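Local coordinates for Atu0111 protein (PDB 2FSQ) that is of unknown function but probably has a fold related to the 2H phosphoesterases, at residues F66-T78 with S184-W198. Residues are numbered along the deposited sequence; the frame is centred on the assembly and turned at random. Where two conformers were deposited one is given.
Sequences FLDMPEASQLAFT and SYIVSWFEPECLPRW. With ACY (acetic acid), chain C.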
loop_
_atom_site.group_PDB
_atom_site.type_symbol
_atom_site.label_atom_id
_atom_site.label_comp_id
_atom_site.label_asym_id
_atom_site.label_seq_id
_atom_site.Cartn_x
_atom_site.Cartn_y
_atom_site.Cartn_z
ATOM N N PHE A 66 -14.061 10.042 3.083
ATOM C CA PHE A 66 -13.203 10.626 2.049
ATOM C C PHE A 66 -14.012 10.854 0.762
ATOM O O PHE A 66 -13.922 11.923 0.144
ATOM C CB PHE A 66 -12.048 9.688 1.680
ATOM C CG PHE A 66 -10.916 9.615 2.689
ATOM C CD1 PHE A 66 -11.093 9.847 4.054
ATOM C CD2 PHE A 66 -9.664 9.207 2.248
ATOM C CE1 PHE A 66 -10.011 9.736 4.941
ATOM C CE2 PHE A 66 -8.601 9.078 3.113
ATOM C CZ PHE A 66 -8.764 9.337 4.463
ATOM N N LEU A 67 -14.802 9.853 0.363
ATOM C CA LEU A 67 -15.657 9.976 -0.822
ATOM C C LEU A 67 -16.667 11.126 -0.673
ATOM O O LEU A 67 -17.042 11.762 -1.671
ATOM C CB LEU A 67 -16.368 8.650 -1.103
ATOM C CG LEU A 67 -15.497 7.531 -1.701
ATOM C CD1 LEU A 67 -16.097 6.134 -1.527
ATOM C CD2 LEU A 67 -15.247 7.803 -3.180
ATOM N N ASP A 68 -17.071 11.437 0.560
ATOM C CA ASP A 68 -18.035 12.536 0.798
ATOM C C ASP A 68 -17.487 13.887 0.380
ATOM O O ASP A 68 -18.263 14.809 0.141
ATOM C CB ASP A 68 -18.431 12.655 2.279
ATOM C CG ASP A 68 -19.326 11.521 2.769
ATOM O OD1 ASP A 68 -19.913 10.778 1.955
ATOM O OD2 ASP A 68 -19.431 11.378 4.012
HETATM N N MSE A 69 -16.159 14.024 0.338
HETATM C CA MSE A 69 -15.530 15.304 0.075
HETATM C C MSE A 69 -15.598 15.618 -1.420
HETATM O O MSE A 69 -15.454 14.713 -2.264
HETATM C CB MSE A 69 -14.056 15.310 0.507
HETATM C CG MSE A 69 -13.785 15.037 1.992
HETATM SE SE MSE A 69 -14.515 16.416 3.171
HETATM C CE MSE A 69 -12.982 16.729 4.273
ATOM N N PRO A 70 -15.796 16.905 -1.759
ATOM C CA PRO A 70 -15.801 17.270 -3.170
ATOM C C PRO A 70 -14.491 16.910 -3.872
ATOM O O PRO A 70 -14.519 16.515 -5.034
ATOM C CB PRO A 70 -16.011 18.790 -3.171
ATOM C CG PRO A 70 -16.110 19.215 -1.791
ATOM C CD PRO A 70 -16.058 18.049 -0.871
ATOM N N GLU A 71 -13.370 17.000 -3.157
ATOM C CA GLU A 71 -12.063 16.686 -3.757
ATOM C C GLU A 71 -11.841 15.193 -3.983
ATOM O O GLU A 71 -10.817 14.792 -4.540
ATOM C CB GLU A 71 -10.931 17.285 -2.920
ATOM C CG GLU A 71 -10.977 18.800 -2.849
ATOM C CD GLU A 71 -11.972 19.328 -1.823
ATOM O OE1 GLU A 71 -12.400 18.571 -0.925
ATOM O OE2 GLU A 71 -12.307 20.523 -1.915
ATOM N N ALA A 72 -12.813 14.370 -3.592
ATOM C CA ALA A 72 -12.768 12.949 -3.945
ATOM C C ALA A 72 -12.673 12.773 -5.461
ATOM O O ALA A 72 -12.134 11.773 -5.949
ATOM C CB ALA A 72 -13.988 12.234 -3.408
ATOM N N SER A 73 -13.176 13.767 -6.194
ATOM C CA SER A 73 -13.105 13.767 -7.648
ATOM C C SER A 73 -11.669 13.830 -8.187
ATOM O O SER A 73 -11.434 13.525 -9.360
ATOM C CB SER A 73 -13.945 14.910 -8.222
ATOM O OG SER A 73 -13.507 16.177 -7.763
ATOM N N GLN A 74 -10.724 14.208 -7.324
ATOM C CA GLN A 74 -9.294 14.310 -7.661
ATOM C C GLN A 74 -8.484 13.122 -7.153
ATOM O O GLN A 74 -7.254 13.150 -7.193
ATOM C CB GLN A 74 -8.706 15.585 -7.068
ATOM C CG GLN A 74 -9.427 16.862 -7.465
ATOM C CD GLN A 74 -8.783 18.089 -6.853
ATOM O OE1 GLN A 74 -7.577 18.330 -6.989
ATOM N NE2 GLN A 74 -9.592 18.891 -6.210
ATOM N N LEU A 75 -9.187 12.105 -6.674
ATOM C CA LEU A 75 -8.586 10.898 -6.102
ATOM C C LEU A 75 -9.076 9.690 -6.863
ATOM O O LEU A 75 -10.207 9.673 -7.349
ATOM C CB LEU A 75 -8.997 10.758 -4.636
ATOM C CG LEU A 75 -8.560 11.867 -3.685
ATOM C CD1 LEU A 75 -9.129 11.610 -2.288
ATOM C CD2 LEU A 75 -7.052 11.944 -3.604
ATOM N N ALA A 76 -8.214 8.690 -7.004
ATOM C CA ALA A 76 -8.580 7.436 -7.644
ATOM C C ALA A 76 -8.659 6.378 -6.562
ATOM O O ALA A 76 -7.628 5.928 -6.021
ATOM C CB ALA A 76 -7.563 7.036 -8.694
ATOM N N PHE A 77 -9.882 6.008 -6.192
ATOM C CA PHE A 77 -10.091 5.036 -5.118
ATOM C C PHE A 77 -9.996 3.628 -5.672
ATOM O O PHE A 77 -10.535 3.333 -6.745
ATOM C CB PHE A 77 -11.475 5.237 -4.458
ATOM C CG PHE A 77 -11.540 6.432 -3.549
ATOM C CD1 PHE A 77 -11.390 6.294 -2.165
ATOM C CD2 PHE A 77 -11.735 7.703 -4.077
ATOM C CE1 PHE A 77 -11.447 7.408 -1.335
ATOM C CE2 PHE A 77 -11.803 8.811 -3.263
ATOM C CZ PHE A 77 -11.656 8.674 -1.889
ATOM N N THR A 78 -9.322 2.761 -4.930
ATOM C CA THR A 78 -9.198 1.357 -5.279
ATOM C C THR A 78 -10.424 0.593 -4.738
ATOM O O THR A 78 -11.101 1.061 -3.825
ATOM C CB THR A 78 -7.909 0.803 -4.658
ATOM O OG1 THR A 78 -7.950 1.055 -3.246
ATOM C CG2 THR A 78 -6.699 1.534 -5.231
ATOM N N SER A 184 -6.511 5.482 -1.797
ATOM C CA SER A 184 -6.637 6.191 -3.077
ATOM C C SER A 184 -5.281 6.631 -3.575
ATOM O O SER A 184 -4.292 6.610 -2.834
ATOM C CB SER A 184 -7.536 7.431 -2.943
ATOM O OG SER A 184 -6.855 8.497 -2.316
ATOM N N TYR A 185 -5.263 7.065 -4.832
ATOM C CA TYR A 185 -4.116 7.755 -5.405
ATOM C C TYR A 185 -4.507 9.184 -5.727
ATOM O O TYR A 185 -5.618 9.435 -6.198
ATOM C CB TYR A 185 -3.668 7.057 -6.688
ATOM C CG TYR A 185 -2.940 5.769 -6.426
ATOM C CD1 TYR A 185 -1.543 5.745 -6.388
ATOM C CD2 TYR A 185 -3.630 4.589 -6.169
ATOM C CE1 TYR A 185 -0.861 4.579 -6.111
ATOM C CE2 TYR A 185 -2.943 3.402 -5.892
ATOM C CZ TYR A 185 -1.561 3.418 -5.859
ATOM O OH TYR A 185 -0.873 2.264 -5.601
ATOM N N ILE A 186 -3.574 10.106 -5.540
ATOM C CA ILE A 186 -3.807 11.496 -5.937
ATOM C C ILE A 186 -3.722 11.588 -7.468
ATOM O O ILE A 186 -2.695 11.241 -8.059
ATOM C CB ILE A 186 -2.753 12.443 -5.338
ATOM C CG1 ILE A 186 -2.615 12.218 -3.828
ATOM C CG2 ILE A 186 -3.065 13.899 -5.713
ATOM C CD1 ILE A 186 -3.798 12.640 -3.045
ATOM N N VAL A 187 -4.806 12.042 -8.102
ATOM C CA VAL A 187 -4.826 12.255 -9.550
ATOM C C VAL A 187 -4.413 13.675 -9.930
ATOM O O VAL A 187 -3.682 13.869 -10.915
ATOM C CB VAL A 187 -6.217 11.933 -10.127
ATOM C CG1 VAL A 187 -6.211 12.065 -11.659
ATOM C CG2 VAL A 187 -6.643 10.542 -9.707
ATOM N N SER A 188 -4.881 14.657 -9.148
ATOM C CA SER A 188 -4.468 16.055 -9.312
ATOM C C SER A 188 -4.294 16.687 -7.952
ATOM O O SER A 188 -5.014 16.339 -7.021
ATOM C CB SER A 188 -5.464 16.863 -10.156
ATOM O OG SER A 188 -6.773 16.861 -9.601
ATOM N N TRP A 189 -3.313 17.579 -7.833
ATOM C CA TRP A 189 -2.977 18.172 -6.539
ATOM C C TRP A 189 -4.121 19.036 -6.018
ATOM O O TRP A 189 -4.916 19.568 -6.794
ATOM C CB TRP A 189 -1.657 18.964 -6.633
ATOM C CG TRP A 189 -0.489 18.145 -7.158
ATOM C CD1 TRP A 189 0.223 18.382 -8.310
ATOM C CD2 TRP A 189 0.083 16.972 -6.570
ATOM N NE1 TRP A 189 1.202 17.427 -8.467
ATOM C CE2 TRP A 189 1.153 16.557 -7.411
ATOM C CE3 TRP A 189 -0.170 16.248 -5.398
ATOM C CZ2 TRP A 189 1.937 15.430 -7.132
ATOM C CZ3 TRP A 189 0.614 15.123 -5.119
ATOM C CH2 TRP A 189 1.664 14.733 -5.984
ATOM N N PHE A 190 -4.218 19.142 -4.694
ATOM C CA PHE A 190 -5.314 19.871 -4.051
ATOM C C PHE A 190 -4.991 21.349 -3.931
ATOM O O PHE A 190 -3.872 21.714 -3.567
ATOM C CB PHE A 190 -5.550 19.344 -2.622
ATOM C CG PHE A 190 -6.286 18.028 -2.539
ATOM C CD1 PHE A 190 -6.308 17.113 -3.598
ATOM C CD2 PHE A 190 -6.913 17.677 -1.346
ATOM C CE1 PHE A 190 -6.976 15.898 -3.467
ATOM C CE2 PHE A 190 -7.577 16.478 -1.210
ATOM C CZ PHE A 190 -7.607 15.578 -2.277
ATOM N N GLU A 191 -5.973 22.198 -4.226
ATOM C CA GLU A 191 -5.851 23.628 -3.942
ATOM C C GLU A 191 -5.712 23.823 -2.436
ATOM O O GLU A 191 -6.375 23.126 -1.659
ATOM C CB GLU A 191 -7.055 24.406 -4.474
ATOM C CG GLU A 191 -7.178 24.436 -6.007
ATOM C CD GLU A 191 -6.092 25.265 -6.704
ATOM O OE1 GLU A 191 -5.378 26.051 -6.037
ATOM O OE2 GLU A 191 -5.957 25.138 -7.945
ATOM N N PRO A 192 -4.830 24.746 -2.007
ATOM C CA PRO A 192 -4.620 24.899 -0.555
ATOM C C PRO A 192 -5.864 25.268 0.275
ATOM O O PRO A 192 -5.932 24.925 1.458
ATOM C CB PRO A 192 -3.556 26.006 -0.458
ATOM C CG PRO A 192 -3.477 26.614 -1.796
ATOM C CD PRO A 192 -3.962 25.643 -2.796
ATOM N N GLU A 193 -6.848 25.935 -0.325
ATOM C CA GLU A 193 -7.992 26.432 0.448
ATOM C C GLU A 193 -8.873 25.338 1.080
ATOM O O GLU A 193 -9.569 25.590 2.071
ATOM C CB GLU A 193 -8.836 27.416 -0.372
ATOM C CG GLU A 193 -8.140 28.756 -0.663
ATOM C CD GLU A 193 -7.145 28.706 -1.824
ATOM O OE1 GLU A 193 -7.117 27.708 -2.580
ATOM O OE2 GLU A 193 -6.387 29.689 -1.984
ATOM N N CYS A 194 -8.835 24.124 0.528
ATOM C CA CYS A 194 -9.616 23.020 1.090
ATOM C C CYS A 194 -8.881 22.220 2.159
ATOM O O CYS A 194 -9.463 21.315 2.760
ATOM C CB CYS A 194 -10.040 22.044 -0.011
ATOM S SG CYS A 194 -8.741 20.937 -0.647
ATOM N N LEU A 195 -7.611 22.534 2.374
ATOM C CA LEU A 195 -6.790 21.724 3.278
ATOM C C LEU A 195 -7.220 21.766 4.744
ATOM O O LEU A 195 -7.217 20.723 5.393
ATOM C CB LEU A 195 -5.296 22.015 3.089
ATOM C CG LEU A 195 -4.783 21.729 1.673
ATOM C CD1 LEU A 195 -3.290 22.043 1.588
ATOM C CD2 LEU A 195 -5.061 20.292 1.228
ATOM N N PRO A 196 -7.551 22.956 5.290
ATOM C CA PRO A 196 -8.004 22.920 6.690
ATOM C C PRO A 196 -9.227 22.019 6.917
ATOM O O PRO A 196 -9.313 21.325 7.937
ATOM C CB PRO A 196 -8.326 24.394 6.993
ATOM C CG PRO A 196 -7.390 25.163 6.065
ATOM C CD PRO A 196 -7.446 24.342 4.783
ATOM N N ARG A 197 -10.141 21.973 5.962
ATOM C CA ARG A 197 -11.285 21.083 6.080
ATOM C C ARG A 197 -10.850 19.603 6.048
ATOM O O ARG A 197 -11.288 18.804 6.879
ATOM C CB ARG A 197 -12.306 21.392 4.966
ATOM C CG ARG A 197 -13.325 20.282 4.742
ATOM C CD ARG A 197 -14.535 20.650 3.876
ATOM N NE ARG A 197 -14.166 21.393 2.688
ATOM C CZ ARG A 197 -13.776 20.831 1.543
ATOM N NH1 ARG A 197 -13.699 19.505 1.428
ATOM N NH2 ARG A 197 -13.434 21.601 0.517
ATOM N N TRP A 198 -9.992 19.238 5.096
ATOM C CA TRP A 198 -9.463 17.878 5.083
ATOM C C TRP A 198 -8.759 17.554 6.396
ATOM O O TRP A 198 -8.938 16.468 6.928
ATOM C CB TRP A 198 -8.539 17.651 3.887
ATOM C CG TRP A 198 -9.297 17.220 2.680
ATOM C CD1 TRP A 198 -9.948 18.026 1.780
ATOM C CD2 TRP A 198 -9.498 15.873 2.230
ATOM N NE1 TRP A 198 -10.552 17.258 0.802
ATOM C CE2 TRP A 198 -10.301 15.933 1.063
ATOM C CE3 TRP A 198 -9.109 14.617 2.721
ATOM C CZ2 TRP A 198 -10.672 14.783 0.346
ATOM C CZ3 TRP A 198 -9.494 13.471 2.009
ATOM C CH2 TRP A 198 -10.280 13.567 0.844
HETATM C C ACY C . -13.306 24.956 2.057
HETATM O O ACY C . -14.039 24.348 2.875
HETATM O OXT ACY C . -12.834 24.420 1.035
HETATM C CH3 ACY C . -12.948 26.396 2.292
#
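The NH1 and NH2 ends of the R197 guanidinium pair with the two oxygens of E71 in a bidentate salt bridge, NH1 to OE1 at 2.8 Å and NH2 to OE2 at 2.9 Å, with the two flat groups nearly coplanar. The syn lone pair of OE1 takes NH1, while W198 NE1 donates to the same oxygen (2.8 Å) from above the carboxylate plane. A bend at chi2 of E71 (81°) turns its carboxylate to these donors, and three N-H...O hydrogen bonds fix its rotation. NE and NH2 of R197 also hydrogen-bond to a molecule of acetic acid, probably from the crystallisation liquor.

Backbone bonds join 75-77 and 184-186 into a short two-stranded antiparallel ribbon. A76 and Y185 form its hydrogen-bonded pair, A76 N to Y185 O 2.8 Å and Y185 N to A76 O 2.9 Å; beyond it, V187 N donates to Q74 O. The ribbon ties the segment following helix 54-67 to the one leading into helix 195-212.

Aromatic and apolar contacts centre on W198, which lies between M69 CG, a CH-pi contact on one face, and F190 CE2 on the other, and points an edge at the face of F66, planes at 70°. M69 SE stands farther above its five-membered ring, a Met-aromatic contact. E71 CB makes a CH-pi contact over one face of F190. L75 CD2 presses tightly on I186 CD1 (3.4 Å), and L75 CD1 reaches W198 CH2. At the far end, S184 CB sits over the centre of the F77 ring, whose opposite face meets L67 CD2, while S184 OG is hydrogen-bonded to P140 O.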